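Local coordinates for Lmo0488 protein (Listeria monocytogenes serovar 1/2a, PDB 5TED), which binds shikimate through this effector-binding domain and, as a LysR-type transcriptional regulator, activates protocatechuate biosynthesis genes in response to it, at residues N4-I10 against K54-C60; D49-E53 against A182-H187; A90-D96 against K166-E172; L97-A101 against L121-I127. Residue numbers count along the deposited sequence, not the author numbering.

Contact 1 (N4-I10 against K54-C60); sequences NIDLGFI and KFDLAIC. With SKM ((3R,4S,5R)-3,4,5-trihydroxycyclohex-1-ene-1-carboxylic acid), chain D.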
# COMPACT_ATOMS: atom_id res chain seq x y z
N ASN A 4 -18.04 5.96 16.47
CA ASN A 4 -16.93 5.71 15.58
C ASN A 4 -17.06 4.34 14.95
O ASN A 4 -17.63 3.42 15.54
CB ASN A 4 -15.60 5.79 16.33
CG ASN A 4 -14.42 5.54 15.42
OD1 ASN A 4 -14.09 6.38 14.59
ND2 ASN A 4 -13.77 4.39 15.57
N ILE A 5 -16.53 4.21 13.74
CA ILE A 5 -16.47 2.94 13.03
C ILE A 5 -15.02 2.67 12.69
O ILE A 5 -14.37 3.47 12.00
CB ILE A 5 -17.33 2.93 11.75
CG1 ILE A 5 -18.80 3.11 12.10
CG2 ILE A 5 -17.07 1.62 10.96
CD1 ILE A 5 -19.68 3.40 10.91
N ASP A 6 -14.50 1.55 13.17
CA ASP A 6 -13.16 1.12 12.78
C ASP A 6 -13.32 0.14 11.63
O ASP A 6 -13.81 -0.97 11.81
CB ASP A 6 -12.42 0.48 13.95
CG ASP A 6 -12.06 1.49 15.01
OD1 ASP A 6 -11.63 2.61 14.65
OD2 ASP A 6 -12.20 1.15 16.19
N LEU A 7 -12.87 0.55 10.45
CA LEU A 7 -13.06 -0.23 9.24
C LEU A 7 -11.70 -0.68 8.72
O LEU A 7 -10.85 0.16 8.38
CB LEU A 7 -13.79 0.62 8.20
CG LEU A 7 -14.04 -0.06 6.87
CD1 LEU A 7 -15.06 -1.21 7.07
CD2 LEU A 7 -14.55 1.02 5.92
N GLY A 8 -11.51 -1.98 8.62
CA GLY A 8 -10.29 -2.56 8.05
C GLY A 8 -10.57 -3.13 6.67
O GLY A 8 -11.63 -3.71 6.45
N PHE A 9 -9.63 -2.96 5.75
CA PHE A 9 -9.88 -3.41 4.39
C PHE A 9 -8.60 -3.76 3.64
O PHE A 9 -7.50 -3.30 3.97
CB PHE A 9 -10.70 -2.37 3.61
CG PHE A 9 -10.11 -0.98 3.58
CD1 PHE A 9 -9.17 -0.63 2.62
CD2 PHE A 9 -10.56 -0.00 4.47
CE1 PHE A 9 -8.67 0.67 2.55
CE2 PHE A 9 -10.06 1.30 4.41
CZ PHE A 9 -9.12 1.64 3.46
N ILE A 10 -8.77 -4.60 2.62
CA ILE A 10 -7.66 -5.00 1.77
C ILE A 10 -7.26 -3.82 0.89
O ILE A 10 -8.09 -2.99 0.50
CB ILE A 10 -8.02 -6.24 0.93
CG1 ILE A 10 -9.27 -5.96 0.08
CG2 ILE A 10 -8.27 -7.44 1.81
CD1 ILE A 10 -9.70 -7.16 -0.80
N LYS A 54 -10.53 -5.15 17.00
CA LYS A 54 -9.85 -3.93 16.56
C LYS A 54 -10.64 -3.25 15.45
O LYS A 54 -10.68 -2.01 15.37
CB LYS A 54 -8.43 -4.25 16.09
CG LYS A 54 -7.43 -4.39 17.22
CD LYS A 54 -6.00 -4.30 16.70
CE LYS A 54 -4.99 -4.19 17.83
NZ LYS A 54 -5.12 -5.31 18.80
N PHE A 55 -11.25 -4.04 14.56
CA PHE A 55 -12.14 -3.56 13.52
C PHE A 55 -13.58 -3.87 13.90
O PHE A 55 -13.88 -4.96 14.40
CB PHE A 55 -11.82 -4.21 12.15
CG PHE A 55 -10.38 -4.14 11.73
CD1 PHE A 55 -9.55 -3.13 12.19
CD2 PHE A 55 -9.84 -5.10 10.87
CE1 PHE A 55 -8.20 -3.08 11.80
CE2 PHE A 55 -8.51 -5.06 10.49
CZ PHE A 55 -7.69 -4.04 10.95
N ASP A 56 -14.48 -2.91 13.67
CA ASP A 56 -15.92 -3.16 13.76
C ASP A 56 -16.41 -3.93 12.54
O ASP A 56 -17.32 -4.77 12.64
CB ASP A 56 -16.68 -1.84 13.89
CG ASP A 56 -16.30 -1.07 15.14
OD1 ASP A 56 -16.44 -1.65 16.24
OD2 ASP A 56 -15.85 0.09 15.01
N LEU A 57 -15.84 -3.64 11.38
CA LEU A 57 -16.23 -4.24 10.11
C LEU A 57 -14.98 -4.38 9.25
O LEU A 57 -14.03 -3.60 9.40
CB LEU A 57 -17.24 -3.39 9.34
CG LEU A 57 -18.57 -3.01 10.02
CD1 LEU A 57 -19.32 -1.94 9.23
CD2 LEU A 57 -19.43 -4.25 10.21
N ALA A 58 -14.99 -5.33 8.32
CA ALA A 58 -13.87 -5.47 7.41
C ALA A 58 -14.38 -5.70 6.00
O ALA A 58 -15.50 -6.16 5.79
CB ALA A 58 -12.95 -6.62 7.83
N ILE A 59 -13.55 -5.33 5.03
CA ILE A 59 -13.78 -5.62 3.63
C ILE A 59 -12.59 -6.44 3.15
O ILE A 59 -11.46 -5.95 3.13
CB ILE A 59 -13.91 -4.33 2.80
CG1 ILE A 59 -15.10 -3.48 3.32
CG2 ILE A 59 -14.05 -4.69 1.31
CD1 ILE A 59 -15.22 -2.08 2.67
N CYS A 60 -12.85 -7.69 2.76
CA CYS A 60 -11.73 -8.59 2.48
C CYS A 60 -12.20 -9.80 1.66
O CYS A 60 -13.36 -9.87 1.22
CB CYS A 60 -11.05 -9.03 3.79
SG CYS A 60 -12.11 -10.05 4.83
O12 SKM D . -4.14 -6.22 -2.06
C8 SKM D . -3.50 -7.47 -2.32
C6 SKM D . -3.13 -8.10 -1.16
O7 SKM D . -2.50 -9.35 -1.42
C5 SKM D . -4.40 -8.45 -0.17
C4 SKM D . -5.49 -9.14 -0.86
C1 SKM D . -6.57 -9.93 -0.09
O2 SKM D . -6.32 -10.29 1.10
O3 SKM D . -7.67 -10.22 -0.64
C10 SKM D . -5.60 -9.02 -2.45
C9 SKM D . -4.54 -8.45 -3.22
O11 SKM D . -5.09 -7.69 -4.22
O HOH W 1 -15.13 2.03 17.03
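The ring of F55 lies flat against the backbone of G8: G8 CA is 3.8 Å from the ring centroid and 11° off its normal, a CH-pi contact. An ideal CB at G8 would stand 2.4 Å from F55 CD2, a clash. From L7 to F9 the segments form a parallel ladder (L7 with L57, G8 with A58, F9 with I59), strand axes 4.6 Å apart at closest and 10° between their directions. G8 N to L57 O is 3.1 Å, I59 N to G8 O 2.9 Å and I10 N to I59 O 3.1 Å. Before it, the D56 side chain adds to the main-chain bonds: D6 N to D56 OD2 2.7 Å at 176°, D56 N to D6 O 2.8 Å, and weakly L57 N to D6 O 3.4 Å. L7, F9, L57 and I59 share one face, where L7 CD1 meets L57 CB and F9 CB meets I59 CB, both at 3.8 Å. I10 CG2, in the shikimate pocket, is 3.5 Å from ligand O2. Strand 35-41 pairs with the other edge of strand 4-10; helix 43-51 packs on A58, helix 191-208 on I5 and L57, and F9 touches A140 of the second subunit.

Contact 2 (D49-E53 against A182-H187); sequences DLKNE and ASLKNH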
# COMPACT_ATOMS: atom_id res chain seq x y z
N ASP A 49 -7.97 -9.35 13.44
CA ASP A 49 -8.34 -8.04 13.97
C ASP A 49 -9.84 -7.82 13.98
O ASP A 49 -10.32 -6.92 14.69
CB ASP A 49 -7.64 -6.93 13.19
CG ASP A 49 -6.18 -6.79 13.55
OD1 ASP A 49 -5.81 -7.32 14.61
OD2 ASP A 49 -5.42 -6.12 12.83
N LEU A 50 -10.59 -8.60 13.21
CA LEU A 50 -12.04 -8.64 13.40
C LEU A 50 -12.38 -9.40 14.68
O LEU A 50 -13.21 -8.94 15.48
CB LEU A 50 -12.73 -9.29 12.21
CG LEU A 50 -13.56 -8.54 11.19
CD1 LEU A 50 -14.37 -9.59 10.43
CD2 LEU A 50 -14.48 -7.50 11.81
N LYS A 51 -11.74 -10.55 14.88
CA LYS A 51 -12.05 -11.38 16.05
C LYS A 51 -11.67 -10.67 17.34
O LYS A 51 -12.39 -10.78 18.34
CB LYS A 51 -11.33 -12.72 15.98
CG LYS A 51 -11.90 -13.68 14.98
CD LYS A 51 -10.98 -14.88 14.78
CE LYS A 51 -11.54 -15.85 13.75
NZ LYS A 51 -10.60 -16.98 13.52
N ASN A 52 -10.54 -9.96 17.35
CA ASN A 52 -10.12 -9.23 18.54
C ASN A 52 -10.75 -7.85 18.62
O ASN A 52 -10.36 -7.06 19.48
CB ASN A 52 -8.59 -9.14 18.60
CG ASN A 52 -8.00 -8.27 17.50
OD1 ASN A 52 -8.67 -7.39 16.94
ND2 ASN A 52 -6.72 -8.50 17.18
N GLU A 53 -11.69 -7.55 17.74
CA GLU A 53 -12.53 -6.35 17.78
C GLU A 53 -11.76 -5.07 17.52
O GLU A 53 -12.29 -3.98 17.79
CB GLU A 53 -13.26 -6.25 19.12
CG GLU A 53 -14.19 -7.43 19.38
CD GLU A 53 -14.88 -7.35 20.72
OE1 GLU A 53 -14.51 -8.14 21.63
OE2 GLU A 53 -15.79 -6.51 20.87
N ALA A 182 -17.17 -8.24 5.94
CA ALA A 182 -17.03 -9.26 6.97
C ALA A 182 -17.27 -8.65 8.35
O ALA A 182 -16.85 -7.51 8.61
CB ALA A 182 -15.65 -9.92 6.89
N SER A 183 -17.96 -9.40 9.21
CA SER A 183 -18.25 -8.98 10.58
C SER A 183 -18.36 -10.22 11.46
O SER A 183 -18.53 -11.34 10.98
CB SER A 183 -19.55 -8.16 10.65
OG SER A 183 -20.66 -8.92 10.21
N LEU A 184 -18.27 -10.00 12.78
CA LEU A 184 -18.41 -11.10 13.73
C LEU A 184 -19.86 -11.53 13.81
O LEU A 184 -20.74 -10.72 14.08
CB LEU A 184 -17.92 -10.70 15.12
CG LEU A 184 -16.43 -10.67 15.41
CD1 LEU A 184 -16.22 -10.38 16.92
CD2 LEU A 184 -15.79 -11.99 14.98
N LYS A 185 -20.10 -12.83 13.63
CA LYS A 185 -21.46 -13.34 13.64
C LYS A 185 -22.07 -13.24 15.04
O LYS A 185 -21.41 -13.48 16.05
CB LYS A 185 -21.44 -14.80 13.16
CG LYS A 185 -22.69 -15.24 12.43
CD LYS A 185 -22.49 -16.60 11.77
CE LYS A 185 -21.58 -16.48 10.54
NZ LYS A 185 -21.62 -17.68 9.65
N ASN A 186 -23.36 -12.90 15.07
CA ASN A 186 -24.18 -12.88 16.30
C ASN A 186 -23.58 -11.98 17.38
O ASN A 186 -23.84 -12.17 18.57
CB ASN A 186 -24.38 -14.30 16.85
CG ASN A 186 -25.03 -15.25 15.86
OD1 ASN A 186 -26.00 -14.89 15.19
ND2 ASN A 186 -24.51 -16.47 15.78
N HIS A 187 -22.89 -10.93 16.99
CA HIS A 187 -22.19 -10.07 17.93
C HIS A 187 -22.86 -8.70 17.95
O HIS A 187 -23.40 -8.25 16.93
CB HIS A 187 -20.73 -9.91 17.50
CG HIS A 187 -19.86 -9.29 18.56
ND1 HIS A 187 -19.62 -7.93 18.61
CD2 HIS A 187 -19.17 -9.84 19.58
CE1 HIS A 187 -18.83 -7.68 19.64
NE2 HIS A 187 -18.54 -8.82 20.24
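L50 and L184 bury 80 and 72 Å², much of the 287 Å² summed over both segments, so the contact is chiefly two leucines reaching across from a helix end and a strand end. The CA-to-CB bond of L50 points toward segment 182-187, and its CD1 rests 3.8 Å from A182 CB and 3.7 Å from A182 C, against the strand backbone as well as the methyl. L184 answers from the strand: its CD1 lies 3.6 Å from L50 O, and its CD2 3.9 Å from K51 CA, so it packs on the last turn of the helix. E53 extends the contact outward, with CG 4.3 Å from L184 CD1 and OE2 3.5 Å from H187 CE1. N52 is the first residue off the helix, and E53 follows with positive phi (68°), while E53 N still bonds to L50 O at 3.1 Å. H187 is placed here by a type II turn from L184 to H187, which reverses the chain beyond the strand. The amine of K51 points elsewhere, to a salt bridge with E66. Helix 43-51 lies against the sheet that includes strands 57-60 and 177-184, the helix-on-sheet layering of the alpha/beta lobes in periplasmic-binding-protein-like effector domains.

Contact 3 (A90-D96 against K166-E172); sequences AKYDSID and KVLSINE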
# COMPACT_ATOMS: atom_id res chain seq x y z
N ALA A 90 3.24 -9.32 -24.43
CA ALA A 90 2.61 -8.03 -24.72
C ALA A 90 2.09 -7.95 -26.15
O ALA A 90 1.32 -7.04 -26.47
CB ALA A 90 3.60 -6.90 -24.45
N LYS A 91 2.51 -8.87 -27.04
CA LYS A 91 1.99 -8.85 -28.40
C LYS A 91 0.50 -9.14 -28.44
O LYS A 91 -0.15 -8.84 -29.45
CB LYS A 91 2.70 -9.89 -29.29
CG LYS A 91 4.19 -10.03 -29.08
CD LYS A 91 4.78 -11.03 -30.07
CE LYS A 91 6.12 -11.59 -29.60
NZ LYS A 91 5.95 -12.77 -28.69
N TYR A 92 -0.04 -9.76 -27.40
CA TYR A 92 -1.44 -10.15 -27.35
C TYR A 92 -2.27 -9.11 -26.62
O TYR A 92 -1.75 -8.25 -25.90
CB TYR A 92 -1.59 -11.51 -26.66
CG TYR A 92 -0.66 -12.58 -27.22
CD1 TYR A 92 -0.80 -13.03 -28.52
CD2 TYR A 92 0.36 -13.12 -26.44
CE1 TYR A 92 0.06 -14.00 -29.05
CE2 TYR A 92 1.22 -14.09 -26.95
CZ TYR A 92 1.06 -14.52 -28.26
OH TYR A 92 1.91 -15.48 -28.78
N ASP A 93 -3.59 -9.21 -26.80
CA ASP A 93 -4.52 -8.43 -25.99
C ASP A 93 -5.23 -9.29 -24.97
O ASP A 93 -5.69 -8.77 -23.96
CB ASP A 93 -5.57 -7.73 -26.87
CG ASP A 93 -4.96 -6.70 -27.81
OD1 ASP A 93 -4.03 -5.97 -27.41
OD2 ASP A 93 -5.43 -6.62 -28.97
N SER A 94 -5.32 -10.60 -25.21
CA SER A 94 -5.90 -11.55 -24.27
C SER A 94 -5.16 -12.87 -24.41
O SER A 94 -4.66 -13.19 -25.49
CB SER A 94 -7.40 -11.75 -24.54
OG SER A 94 -7.58 -12.49 -25.74
N ILE A 95 -5.13 -13.65 -23.34
CA ILE A 95 -4.38 -14.90 -23.29
C ILE A 95 -5.14 -15.88 -22.41
O ILE A 95 -6.05 -15.51 -21.67
CB ILE A 95 -2.95 -14.72 -22.74
CG1 ILE A 95 -2.97 -14.22 -21.29
CG2 ILE A 95 -2.14 -13.76 -23.62
CD1 ILE A 95 -1.59 -14.27 -20.59
N ASP A 96 -4.77 -17.14 -22.52
CA ASP A 96 -5.14 -18.18 -21.57
C ASP A 96 -4.08 -18.21 -20.48
O ASP A 96 -2.92 -17.87 -20.73
CB ASP A 96 -5.23 -19.54 -22.25
CG ASP A 96 -6.32 -19.60 -23.30
OD1 ASP A 96 -7.28 -18.80 -23.23
OD2 ASP A 96 -6.21 -20.45 -24.22
N LYS A 166 1.64 -3.88 -20.01
CA LYS A 166 0.49 -4.25 -20.82
C LYS A 166 -0.43 -5.11 -19.97
O LYS A 166 0.04 -6.08 -19.37
CB LYS A 166 0.93 -5.02 -22.07
CG LYS A 166 -0.19 -5.63 -22.89
CD LYS A 166 -1.04 -4.58 -23.58
CE LYS A 166 -1.99 -5.21 -24.61
NZ LYS A 166 -1.28 -5.62 -25.87
N VAL A 167 -1.72 -4.78 -19.94
CA VAL A 167 -2.69 -5.54 -19.15
C VAL A 167 -3.42 -6.49 -20.09
O VAL A 167 -4.00 -6.06 -21.09
CB VAL A 167 -3.68 -4.61 -18.42
CG1 VAL A 167 -4.73 -5.41 -17.66
CG2 VAL A 167 -2.94 -3.67 -17.46
N LEU A 168 -3.39 -7.79 -19.78
CA LEU A 168 -3.96 -8.82 -20.64
C LEU A 168 -5.17 -9.43 -19.95
O LEU A 168 -5.07 -9.89 -18.81
CB LEU A 168 -2.95 -9.94 -20.93
CG LEU A 168 -1.63 -9.44 -21.50
CD1 LEU A 168 -0.56 -10.51 -21.41
CD2 LEU A 168 -1.84 -8.96 -22.93
N SER A 169 -6.29 -9.46 -20.66
CA SER A 169 -7.45 -10.14 -20.11
C SER A 169 -7.25 -11.65 -20.22
O SER A 169 -6.52 -12.14 -21.09
CB SER A 169 -8.74 -9.69 -20.81
OG SER A 169 -8.81 -10.19 -22.13
N ILE A 170 -7.88 -12.38 -19.30
CA ILE A 170 -7.72 -13.83 -19.18
C ILE A 170 -8.95 -14.49 -19.81
O ILE A 170 -10.06 -14.40 -19.28
CB ILE A 170 -7.56 -14.26 -17.71
CG1 ILE A 170 -6.28 -13.66 -17.10
CG2 ILE A 170 -7.58 -15.77 -17.60
CD1 ILE A 170 -6.16 -13.88 -15.59
N ASN A 171 -8.73 -15.22 -20.90
CA ASN A 171 -9.83 -15.94 -21.52
C ASN A 171 -10.18 -17.18 -20.71
O ASN A 171 -11.30 -17.31 -20.21
CB ASN A 171 -9.48 -16.31 -22.97
CG ASN A 171 -9.24 -15.08 -23.83
OD1 ASN A 171 -9.95 -14.07 -23.71
ND2 ASN A 171 -8.25 -15.16 -24.72
N GLU A 172 -9.22 -18.08 -20.53
CA GLU A 172 -9.41 -19.31 -19.76
C GLU A 172 -8.28 -19.50 -18.73
O GLU A 172 -7.12 -19.17 -19.00
CB GLU A 172 -9.46 -20.51 -20.72
CG GLU A 172 -9.82 -21.83 -20.08
CD GLU A 172 -11.32 -22.02 -19.92
OE1 GLU A 172 -12.09 -21.31 -20.61
OE2 GLU A 172 -11.73 -22.88 -19.11
O HOH W 2 -5.22 -6.07 -23.36
O HOH W 3 -6.73 -16.73 -25.71
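This is a short parallel strand pairing at the surface, where strand 94-95 adds to the edge of strand 165-170 in the lobe remote from the chain's N terminus. Two bridges define it: S94 with S169, CA atoms 4.7 Å apart, and I95 with I170 at 5.4 Å. The main-chain bonds are I95 N to S169 O at 3.0 Å and N171 N to I95 O at 2.8 Å, with a weak one from S169 N to D93 O at 3.4 Å. A water spans the opening end of the ladder, donating to D93 O (2.8 Å) and V167 O (2.6 Å). Side chains fasten both ends. K166 NZ gathers A90 O at 3.0 Å, Y92 O at 2.7 Å and D93 OD1 at 3.2 Å, the last a salt bridge, so one amine holds the turn that leads into strand 94-95. At the far end N171 ND2 donates to S94 OG at 2.9 Å, and E172 N makes a weak bond to D96 OD1 at 3.4 Å. On the face that carries I95, I170 and L168, I95 CD1 meets L168 CD1 at 4.0 Å; these two have the largest covered areas (73 and 77 of 594 Å²). Strand 69-84 flanks strand 165-170 on its other edge through backbone bonds of K166 with V83 and L168 with V81, and V81 also receives the side chains of I95 and I170.

Contact 4 (L97-A101 against L121-I127); sequences LQDTA and LFAEINI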
# COMPACT_ATOMS: atom_id res chain seq x y z
N LEU A 97 -4.49 -18.57 -19.26
CA LEU A 97 -3.51 -18.57 -18.18
C LEU A 97 -2.34 -19.50 -18.51
O LEU A 97 -1.18 -19.19 -18.19
CB LEU A 97 -4.16 -18.97 -16.85
CG LEU A 97 -3.39 -18.67 -15.56
CD1 LEU A 97 -2.97 -17.21 -15.52
CD2 LEU A 97 -4.26 -19.01 -14.35
N GLN A 98 -2.61 -20.61 -19.20
CA GLN A 98 -1.53 -21.52 -19.54
C GLN A 98 -0.53 -20.89 -20.51
O GLN A 98 0.57 -21.42 -20.66
CB GLN A 98 -2.05 -22.84 -20.13
CG GLN A 98 -2.81 -22.69 -21.43
CD GLN A 98 -3.29 -24.02 -21.99
OE1 GLN A 98 -3.26 -25.05 -21.31
NE2 GLN A 98 -3.71 -24.01 -23.25
N ASP A 99 -0.89 -19.80 -21.18
CA ASP A 99 0.09 -19.14 -22.04
C ASP A 99 1.23 -18.51 -21.25
O ASP A 99 2.20 -18.06 -21.87
CB ASP A 99 -0.59 -18.07 -22.91
CG ASP A 99 -1.59 -18.64 -23.89
OD1 ASP A 99 -1.43 -19.82 -24.29
OD2 ASP A 99 -2.55 -17.92 -24.25
N THR A 100 1.13 -18.48 -19.92
CA THR A 100 2.16 -17.88 -19.06
C THR A 100 3.15 -18.91 -18.52
O THR A 100 4.03 -18.54 -17.74
CB THR A 100 1.53 -17.14 -17.87
OG1 THR A 100 0.94 -18.08 -16.96
CG2 THR A 100 0.47 -16.15 -18.33
N ALA A 101 3.00 -20.18 -18.91
CA ALA A 101 3.72 -21.26 -18.25
C ALA A 101 5.23 -21.03 -18.23
O ALA A 101 5.90 -21.37 -17.25
CB ALA A 101 3.40 -22.60 -18.92
N LEU A 121 -6.92 -21.54 -9.91
CA LEU A 121 -6.87 -21.34 -11.36
C LEU A 121 -5.69 -22.09 -11.97
O LEU A 121 -5.82 -22.71 -13.04
CB LEU A 121 -6.77 -19.85 -11.68
CG LEU A 121 -7.94 -18.96 -11.25
CD1 LEU A 121 -7.74 -17.51 -11.71
CD2 LEU A 121 -9.22 -19.52 -11.83
N PHE A 122 -4.52 -22.04 -11.33
CA PHE A 122 -3.36 -22.77 -11.84
C PHE A 122 -3.54 -24.27 -11.68
O PHE A 122 -3.13 -25.05 -12.55
CB PHE A 122 -2.07 -22.32 -11.14
CG PHE A 122 -1.56 -20.98 -11.60
CD1 PHE A 122 -1.03 -20.82 -12.87
CD2 PHE A 122 -1.56 -19.89 -10.73
CE1 PHE A 122 -0.56 -19.58 -13.30
CE2 PHE A 122 -1.07 -18.64 -11.14
CZ PHE A 122 -0.56 -18.49 -12.43
N ALA A 123 -4.12 -24.70 -10.56
CA ALA A 123 -4.37 -26.13 -10.38
C ALA A 123 -5.39 -26.64 -11.39
O ALA A 123 -5.28 -27.76 -11.89
CB ALA A 123 -4.82 -26.40 -8.94
N GLU A 124 -6.40 -25.82 -11.70
CA GLU A 124 -7.41 -26.24 -12.67
C GLU A 124 -6.78 -26.57 -14.01
O GLU A 124 -7.15 -27.57 -14.65
CB GLU A 124 -8.46 -25.14 -12.85
CG GLU A 124 -9.48 -25.44 -13.92
CD GLU A 124 -10.60 -24.42 -13.95
OE1 GLU A 124 -10.70 -23.61 -13.00
OE2 GLU A 124 -11.37 -24.43 -14.93
N ILE A 125 -5.84 -25.75 -14.47
CA ILE A 125 -5.18 -25.96 -15.75
C ILE A 125 -3.92 -26.79 -15.55
O ILE A 125 -3.08 -26.91 -16.46
CB ILE A 125 -4.89 -24.61 -16.45
CG1 ILE A 125 -4.01 -23.72 -15.57
CG2 ILE A 125 -6.20 -23.89 -16.77
CD1 ILE A 125 -3.42 -22.52 -16.29
N ASN A 126 -3.76 -27.35 -14.35
CA ASN A 126 -2.66 -28.27 -14.02
C ASN A 126 -1.30 -27.68 -14.40
O ASN A 126 -0.48 -28.32 -15.06
CB ASN A 126 -2.88 -29.63 -14.69
CG ASN A 126 -2.28 -30.77 -13.90
OD1 ASN A 126 -2.83 -31.19 -12.88
ND2 ASN A 126 -1.15 -31.29 -14.37
N ILE A 127 -1.04 -26.45 -13.96
CA ILE A 127 0.22 -25.76 -14.20
C ILE A 127 0.81 -25.35 -12.86
O ILE A 127 0.09 -24.89 -11.97
CB ILE A 127 0.04 -24.54 -15.12
CG1 ILE A 127 -0.29 -25.00 -16.54
CG2 ILE A 127 1.26 -23.64 -15.08
CD1 ILE A 127 -0.44 -23.85 -17.51
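L121, on the last turns of the helix, begins the contact with its CB 3.8 Å from L97 CD2. F122 follows with its ring: L97 CD2 lies over the face, 4.0 Å from the centroid and 16° off the normal, a CH-pi contact, while T100 OG1 sits at the ring edge, 4.2 Å from F122 CE1. The helix ends two residues later, at E124; I125 CD1 packs 3.7 Å from L97 CB and 3.6 Å from Q98 N. N126, with positive phi (51°), is the C-prime residue of a Schellman motif, supported by bonds from I127 N to F122 O and from N126 N to A123 O, both 2.9 Å. That closure turns the chain back so that I127 faces the 3-10 segment, its CD1 3.2 Å from Q98 CB and 4.3 Å from A101 CB. L97 is the common partner of L121, F122 and I125, burying 85 Å². Within the 3-10 turn T100 OG1 donates to L97 O at 2.7 Å. Y105, on strand 104-108, meets the F122 ring edge-to-face and hydrogen-bonds to T100 OG1, while L97 packs on V81 and L121 on L79, both of strand 69-84, and P173 touches L97 and I125.

Overall arrangement
From the N terminus, strand 4-10 is paired by contact 1 with 54-60, closing a loop that includes helix 43-51. Contact 2 opens within that loop, at 49-53, and closes only at 182-187, so the two cross; they touch through A58 O to A182 N (2.7 Å), joining strands 4-10, 57-60 and 177-184 with helix 43-51. Contact 3 (90-96 with 166-172) is nested inside contact 2, and contact 4 (97-101 with 121-127) inside contact 3. These last two meet through E172 O to L97 N (2.7 Å), joining strands 94-95 and 165-170, the 3-10 segment 97-100 and the end of helix 115-124. Contacts 1 and 3 have centres about 34 Å apart, across the chain's centre.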